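Local coordinates for protein PbICP-C (Plasmodium berghei, PDB 3PNR) that probably inhibits papain-like cysteine peptidases through this C-terminal, chagasin-like domain of a falstatin-family inhibitor, at residues T40-I45 against T179-V184; D77-N82 against Y162-Y167. All coordinates share one frame; numbering follows the deposited sequence.

Contact 1. Residues T40-I45 against T179-V184; sequences TNQETI and TKIIYV
Glu43 and Lys180 meet through one oxygen of the Glu43 carboxylate: NZ of Lys180 approaches OE1 of Glu43 almost in line with that C-O bond, at 2.7 Å, making a salt bridge. Glu43 reaches it fully extended, with CG anti to the backbone N (chi1 -178°), while the lysine, whose chain bends at chi2 and chi4, crosses it obliquely and lays CD 3.8 Å from CB of Glu43. The amide of Gln42 lies on the other face and has no polar partner across the strands; the CD1 methyl of Ile181 sits against its chain, 3.6 Å from CG of Gln42. Between these two sets of side chains, which sit on opposite faces, the strands run parallel, their axes 17° apart. Thr179 N donates to Asn41 O at 2.9 Å, and Ile181 N to Glu43 O, Ile45 N to Ile181 O and Tyr183 N to Ile45 O follow; the return bond from Glu43 N to Thr179 O is weak. Pairing of the outermost strand 41-49 with the near-C-terminal strand 178-186 is consistent with the immunoglobulin-like sandwich of chagasin-type inhibitors. Glu43, Lys180, Ile45 and Ile182 share one face of this sheet, and CG2 of Ile45 and CD1 of Ile182 lie side by side there. Leu33 of strand 29-33, in the other sheet, touches both isoleucines. On the opposite face Thr44 turns OG1 beside its own backbone N and over Ile181, 3.7 Å from CB of Ile181. Nearby, Thr179 uses its hydroxyl on Ser166 of the adjoining strand 159-168.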
loop_
_atom_site.group_PDB
_atom_site.type_symbol
_atom_site.label_atom_id
_atom_site.label_comp_id
_atom_site.label_asym_id
_atom_site.label_seq_id
_atom_site.Cartn_x
_atom_site.Cartn_y
_atom_site.Cartn_z
ATOM N N THR B 40 -0.629 4.182 18.918
ATOM C CA THR B 40 -1.367 3.041 19.424
ATOM C C THR B 40 -2.385 3.484 20.464
ATOM O O THR B 40 -2.047 4.208 21.402
ATOM C CB THR B 40 -0.407 2.041 20.073
ATOM O OG1 THR B 40 0.521 1.568 19.087
ATOM C CG2 THR B 40 -1.173 0.870 20.667
ATOM N N ASN B 41 -3.631 3.053 20.298
ATOM C CA ASN B 41 -4.690 3.464 21.213
ATOM C C ASN B 41 -5.851 2.485 21.352
ATOM O O ASN B 41 -5.968 1.510 20.610
ATOM C CB ASN B 41 -5.230 4.838 20.824
ATOM C CG ASN B 41 -5.922 4.830 19.488
ATOM O OD1 ASN B 41 -7.142 4.706 19.414
ATOM N ND2 ASN B 41 -5.149 4.955 18.416
ATOM N N GLN B 42 -6.718 2.790 22.309
ATOM C CA GLN B 42 -7.845 1.947 22.667
ATOM C C GLN B 42 -9.098 2.818 22.672
ATOM O O GLN B 42 -9.015 4.033 22.857
ATOM C CB GLN B 42 -7.600 1.377 24.060
ATOM C CG GLN B 42 -8.418 0.167 24.423
ATOM C CD GLN B 42 -7.878 -0.532 25.665
ATOM O OE1 GLN B 42 -6.672 -0.506 25.936
ATOM N NE2 GLN B 42 -8.772 -1.163 26.424
ATOM N N GLU B 43 -10.257 2.207 22.456
ATOM C CA GLU B 43 -11.518 2.940 22.491
ATOM C C GLU B 43 -12.657 1.984 22.797
ATOM O O GLU B 43 -13.083 1.220 21.933
ATOM C CB GLU B 43 -11.773 3.667 21.163
ATOM C CG GLU B 43 -13.060 4.499 21.117
ATOM C CD GLU B 43 -13.309 5.144 19.753
ATOM O OE1 GLU B 43 -12.496 4.923 18.833
ATOM O OE2 GLU B 43 -14.318 5.869 19.592
ATOM N N THR B 44 -13.144 2.009 24.033
ATOM C CA THR B 44 -14.318 1.215 24.369
ATOM C C THR B 44 -15.579 1.996 24.034
ATOM O O THR B 44 -15.604 3.226 24.090
ATOM C CB THR B 44 -14.355 0.784 25.842
ATOM O OG1 THR B 44 -13.143 0.098 26.172
ATOM C CG2 THR B 44 -15.530 -0.157 26.077
ATOM N N ILE B 45 -16.625 1.269 23.667
ATOM C CA ILE B 45 -17.878 1.890 23.281
ATOM C C ILE B 45 -19.034 0.934 23.550
ATOM O O ILE B 45 -19.113 -0.151 22.969
ATOM C CB ILE B 45 -17.856 2.332 21.807
ATOM C CG1 ILE B 45 -19.265 2.693 21.337
ATOM C CG2 ILE B 45 -17.265 1.243 20.934
ATOM C CD1 ILE B 45 -19.312 3.232 19.921
ATOM N N THR B 179 -7.328 -0.008 18.569
ATOM C CA THR B 179 -8.167 -1.091 19.054
ATOM C C THR B 179 -9.544 -0.594 19.465
ATOM O O THR B 179 -9.664 0.422 20.152
ATOM C CB THR B 179 -7.488 -1.795 20.220
ATOM O OG1 THR B 179 -6.142 -2.128 19.840
ATOM C CG2 THR B 179 -8.245 -3.055 20.607
ATOM N N LYS B 180 -10.579 -1.299 19.014
ATOM C CA LYS B 180 -11.956 -0.971 19.376
ATOM C C LYS B 180 -12.613 -2.094 20.174
ATOM O O LYS B 180 -12.860 -3.179 19.644
ATOM C CB LYS B 180 -12.806 -0.679 18.140
ATOM C CG LYS B 180 -12.236 0.367 17.190
ATOM C CD LYS B 180 -11.891 1.682 17.874
ATOM C CE LYS B 180 -11.698 2.789 16.837
ATOM N NZ LYS B 180 -10.613 3.738 17.222
ATOM N N ILE B 181 -12.884 -1.825 21.449
ATOM C CA ILE B 181 -13.692 -2.717 22.273
ATOM C C ILE B 181 -15.152 -2.280 22.266
ATOM O O ILE B 181 -15.475 -1.156 22.642
ATOM C CB ILE B 181 -13.228 -2.703 23.724
ATOM C CG1 ILE B 181 -11.721 -2.955 23.801
ATOM C CG2 ILE B 181 -14.037 -3.717 24.544
ATOM C CD1 ILE B 181 -11.044 -2.221 24.931
ATOM N N ILE B 182 -16.032 -3.170 21.829
ATOM C CA ILE B 182 -17.462 -2.928 21.930
ATOM C C ILE B 182 -17.971 -3.643 23.167
ATOM O O ILE B 182 -17.811 -4.860 23.299
ATOM C CB ILE B 182 -18.227 -3.474 20.717
ATOM C CG1 ILE B 182 -17.504 -3.103 19.425
ATOM C CG2 ILE B 182 -19.655 -2.958 20.721
ATOM C CD1 ILE B 182 -17.018 -1.682 19.411
ATOM N N TYR B 183 -18.565 -2.881 24.082
ATOM C CA TYR B 183 -19.186 -3.463 25.263
ATOM C C TYR B 183 -20.689 -3.608 25.041
ATOM O O TYR B 183 -21.452 -2.663 25.237
ATOM C CB TYR B 183 -18.899 -2.628 26.505
ATOM C CG TYR B 183 -19.416 -3.274 27.762
ATOM C CD1 TYR B 183 -18.925 -4.504 28.183
ATOM C CD2 TYR B 183 -20.403 -2.664 28.523
ATOM C CE1 TYR B 183 -19.399 -5.108 29.330
ATOM C CE2 TYR B 183 -20.884 -3.258 29.673
ATOM C CZ TYR B 183 -20.379 -4.480 30.074
ATOM O OH TYR B 183 -20.858 -5.074 31.223
ATOM N N VAL B 184 -21.096 -4.800 24.619
ATOM C CA VAL B 184 -22.477 -5.064 24.234
ATOM C C VAL B 184 -23.262 -5.768 25.343
ATOM O O VAL B 184 -22.783 -6.725 25.957
ATOM C CB VAL B 184 -22.536 -5.925 22.957
ATOM C CG1 VAL B 184 -23.968 -6.359 22.668
ATOM C CG2 VAL B 184 -21.947 -5.166 21.778
#

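Contact 2. Residues D77-N82 against Y162-Y167; sequences DEPIIN and YIVYSY. With CD (cadmium ion), chain F.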
loop_
_atom_site.group_PDB
_atom_site.type_symbol
_atom_site.label_atom_id
_atom_site.label_comp_id
_atom_site.label_asym_id
_atom_site.label_seq_id
_atom_site.Cartn_x
_atom_site.Cartn_y
_atom_site.Cartn_z
ATOM N N ASP B 77 -14.687 -11.332 30.555
ATOM C CA ASP B 77 -13.742 -10.477 31.270
ATOM C C ASP B 77 -13.412 -9.223 30.466
ATOM O O ASP B 77 -13.245 -9.285 29.247
ATOM C CB ASP B 77 -12.440 -11.238 31.542
ATOM C CG ASP B 77 -11.761 -11.709 30.262
ATOM O OD1 ASP B 77 -12.413 -12.451 29.494
ATOM O OD2 ASP B 77 -10.586 -11.338 30.023
ATOM N N GLU B 78 -13.315 -8.089 31.151
ATOM C CA GLU B 78 -12.783 -6.885 30.531
ATOM C C GLU B 78 -11.380 -7.216 30.034
ATOM O O GLU B 78 -10.512 -7.589 30.827
ATOM C CB GLU B 78 -12.729 -5.739 31.537
ATOM C CG GLU B 78 -12.200 -4.436 30.970
ATOM C CD GLU B 78 -12.086 -3.350 32.023
ATOM O OE1 GLU B 78 -11.579 -3.643 33.131
ATOM O OE2 GLU B 78 -12.504 -2.203 31.744
ATOM N N PRO B 79 -11.157 -7.085 28.712
ATOM C CA PRO B 79 -9.923 -7.552 28.070
ATOM C C PRO B 79 -8.744 -6.596 28.265
ATOM O O PRO B 79 -8.896 -5.373 28.178
ATOM C CB PRO B 79 -10.304 -7.616 26.580
ATOM C CG PRO B 79 -11.773 -7.226 26.502
ATOM C CD PRO B 79 -12.060 -6.450 27.742
ATOM N N ILE B 80 -7.574 -7.159 28.534
ATOM C CA ILE B 80 -6.354 -6.369 28.607
ATOM C C ILE B 80 -5.682 -6.418 27.237
ATOM O O ILE B 80 -5.341 -7.493 26.744
ATOM C CB ILE B 80 -5.402 -6.884 29.717
ATOM C CG1 ILE B 80 -4.330 -5.841 30.039
ATOM C CG2 ILE B 80 -4.778 -8.221 29.331
ATOM C CD1 ILE B 80 -4.871 -4.603 30.721
ATOM N N ILE B 81 -5.511 -5.255 26.614
ATOM C CA ILE B 81 -5.046 -5.195 25.229
ATOM C C ILE B 81 -3.530 -5.146 25.093
ATOM O O ILE B 81 -2.899 -4.171 25.498
ATOM C CB ILE B 81 -5.632 -3.977 24.489
ATOM C CG1 ILE B 81 -7.159 -4.004 24.545
ATOM C CG2 ILE B 81 -5.162 -3.957 23.048
ATOM C CD1 ILE B 81 -7.753 -5.302 24.065
ATOM N N ASN B 82 -2.952 -6.197 24.515
ATOM C CA ASN B 82 -1.529 -6.189 24.185
ATOM C C ASN B 82 -1.241 -6.534 22.721
ATOM O O ASN B 82 -1.285 -7.705 22.335
ATOM C CB ASN B 82 -0.739 -7.110 25.112
ATOM C CG ASN B 82 0.756 -6.855 25.038
ATOM O OD1 ASN B 82 1.191 -5.751 24.695
ATOM N ND2 ASN B 82 1.552 -7.873 25.352
ATOM N N TYR B 162 -17.626 -8.427 25.734
ATOM C CA TYR B 162 -16.544 -7.583 25.233
ATOM C C TYR B 162 -16.084 -8.093 23.872
ATOM O O TYR B 162 -15.427 -9.135 23.781
ATOM C CB TYR B 162 -15.357 -7.576 26.203
ATOM C CG TYR B 162 -15.588 -6.762 27.449
ATOM C CD1 TYR B 162 -15.542 -5.376 27.412
ATOM C CD2 TYR B 162 -15.852 -7.380 28.664
ATOM C CE1 TYR B 162 -15.751 -4.627 28.547
ATOM C CE2 TYR B 162 -16.063 -6.641 29.803
ATOM C CZ TYR B 162 -16.012 -5.262 29.741
ATOM O OH TYR B 162 -16.224 -4.518 30.881
ATOM N N ILE B 163 -16.445 -7.360 22.823
ATOM C CA ILE B 163 -16.034 -7.689 21.462
ATOM C C ILE B 163 -14.849 -6.822 21.048
ATOM O O ILE B 163 -14.922 -5.592 21.104
ATOM C CB ILE B 163 -17.183 -7.465 20.470
ATOM C CG1 ILE B 163 -18.465 -8.108 21.008
ATOM C CG2 ILE B 163 -16.815 -8.012 19.102
ATOM C CD1 ILE B 163 -19.587 -8.165 20.005
ATOM N N VAL B 164 -13.755 -7.458 20.640
ATOM C CA VAL B 164 -12.528 -6.714 20.349
ATOM C C VAL B 164 -12.131 -6.688 18.869
ATOM O O VAL B 164 -11.970 -7.725 18.225
ATOM C CB VAL B 164 -11.353 -7.215 21.198
ATOM C CG1 VAL B 164 -10.119 -6.377 20.929
ATOM C CG2 VAL B 164 -11.719 -7.168 22.669
ATOM N N TYR B 165 -11.995 -5.483 18.336
ATOM C CA TYR B 165 -11.519 -5.296 16.974
ATOM C C TYR B 165 -10.228 -4.506 17.017
ATOM O O TYR B 165 -10.022 -3.682 17.913
ATOM C CB TYR B 165 -12.526 -4.497 16.161
ATOM C CG TYR B 165 -13.864 -5.160 15.971
ATOM C CD1 TYR B 165 -14.040 -6.139 15.004
ATOM C CD2 TYR B 165 -14.961 -4.786 16.739
ATOM C CE1 TYR B 165 -15.264 -6.741 14.814
ATOM C CE2 TYR B 165 -16.196 -5.380 16.556
ATOM C CZ TYR B 165 -16.341 -6.358 15.590
ATOM O OH TYR B 165 -17.562 -6.957 15.396
ATOM N N SER B 166 -9.357 -4.729 16.045
ATOM C CA SER B 166 -8.198 -3.866 15.932
ATOM C C SER B 166 -7.755 -3.684 14.499
ATOM O O SER B 166 -7.841 -4.600 13.683
ATOM C CB SER B 166 -7.044 -4.370 16.794
ATOM O OG SER B 166 -6.224 -3.282 17.196
ATOM N N TYR B 167 -7.295 -2.469 14.220
ATOM C CA TYR B 167 -6.714 -2.078 12.950
ATOM C C TYR B 167 -5.222 -2.031 13.214
ATOM O O TYR B 167 -4.737 -1.142 13.919
ATOM C CB TYR B 167 -7.228 -0.684 12.592
ATOM C CG TYR B 167 -7.048 -0.244 11.152
ATOM C CD1 TYR B 167 -7.554 -0.997 10.102
ATOM C CD2 TYR B 167 -6.411 0.958 10.849
ATOM C CE1 TYR B 167 -7.405 -0.580 8.785
ATOM C CE2 TYR B 167 -6.261 1.384 9.546
ATOM C CZ TYR B 167 -6.760 0.613 8.517
ATOM O OH TYR B 167 -6.608 1.033 7.219
HETATM CD CD CD F . -10.817 -13.211 28.140
HETATM O O HOH W 1 -11.102 -15.184 26.600
#
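The loop that follows strand 68-75 folds back over strand 159-168, and Glu78 and Pro79 of this loop bear down together on the ring of Tyr162. Both press on the same face. CA of Glu78 stands 3.7 Å from the ring centroid of Tyr162 and CD of Pro79 stands 3.9 Å from it. Each lies about 25° off the ring normal, making a CH-pi contact displaced toward the rim of the ring. The CB of Tyr162 is directed toward the loop, and CG, set beside the backbone N, swings the ring under Glu78 and Pro79. The Glu78 chain then runs on obliquely past the phenol end, its CB 3.8 Å from OH of Tyr162, with the carboxylate plane turned 36° from the ring. This is side-chain packing on an inner strand of the four-stranded sheet, on the face turned away from the five-stranded one; Ile163 and Tyr165 point to the other face and touch Val102 of strand 100-107. Strand 159-168 is flanked by 178-186 and 68-75, and the ring of Tyr162 also meets that of Tyr183. Further along, Pro79 continues the cover: CG of Pro79 slides past CG2 of Val164 at 3.8 Å, the two side chains running in opposite directions. Ile81 and Val164 reach toward each other tip to tip, CD1 of Ile81 being 4.1 Å from CG1 of Val164, with Phe86 packing on Ile81 from the same loop region. At the start of the loop the CB of Asp77 points away from the strand, and the carboxylate grips a cadmium ion with both oxygens, unequally: OD1 of Asp77 is 2.2 Å from the cadmium and OD2 2.7 Å. ND1 of His75 and a water also bind the ion.

In the fold
Both contacts build on the same four-stranded sheet, where strands 178-186 and 159-168 are antiparallel neighbours joined by backbone bonds such as Lys180 N to Tyr165 O. Contact 1 works within the sheet, adding a parallel edge strand through main-chain hydrogen bonds and a salt bridge; contact 2 lies across one face of it, where an irregular loop packs by apolar and CH-pi contacts. Each is partly buried: the second-named strand of each pair is mostly buried, whereas Gln42, Thr44, Asp77 and Glu78 are exposed. They meet on the face of Thr179 and Ile181, where the 77-82 loop sends Ile81 against Thr179 and Gln42.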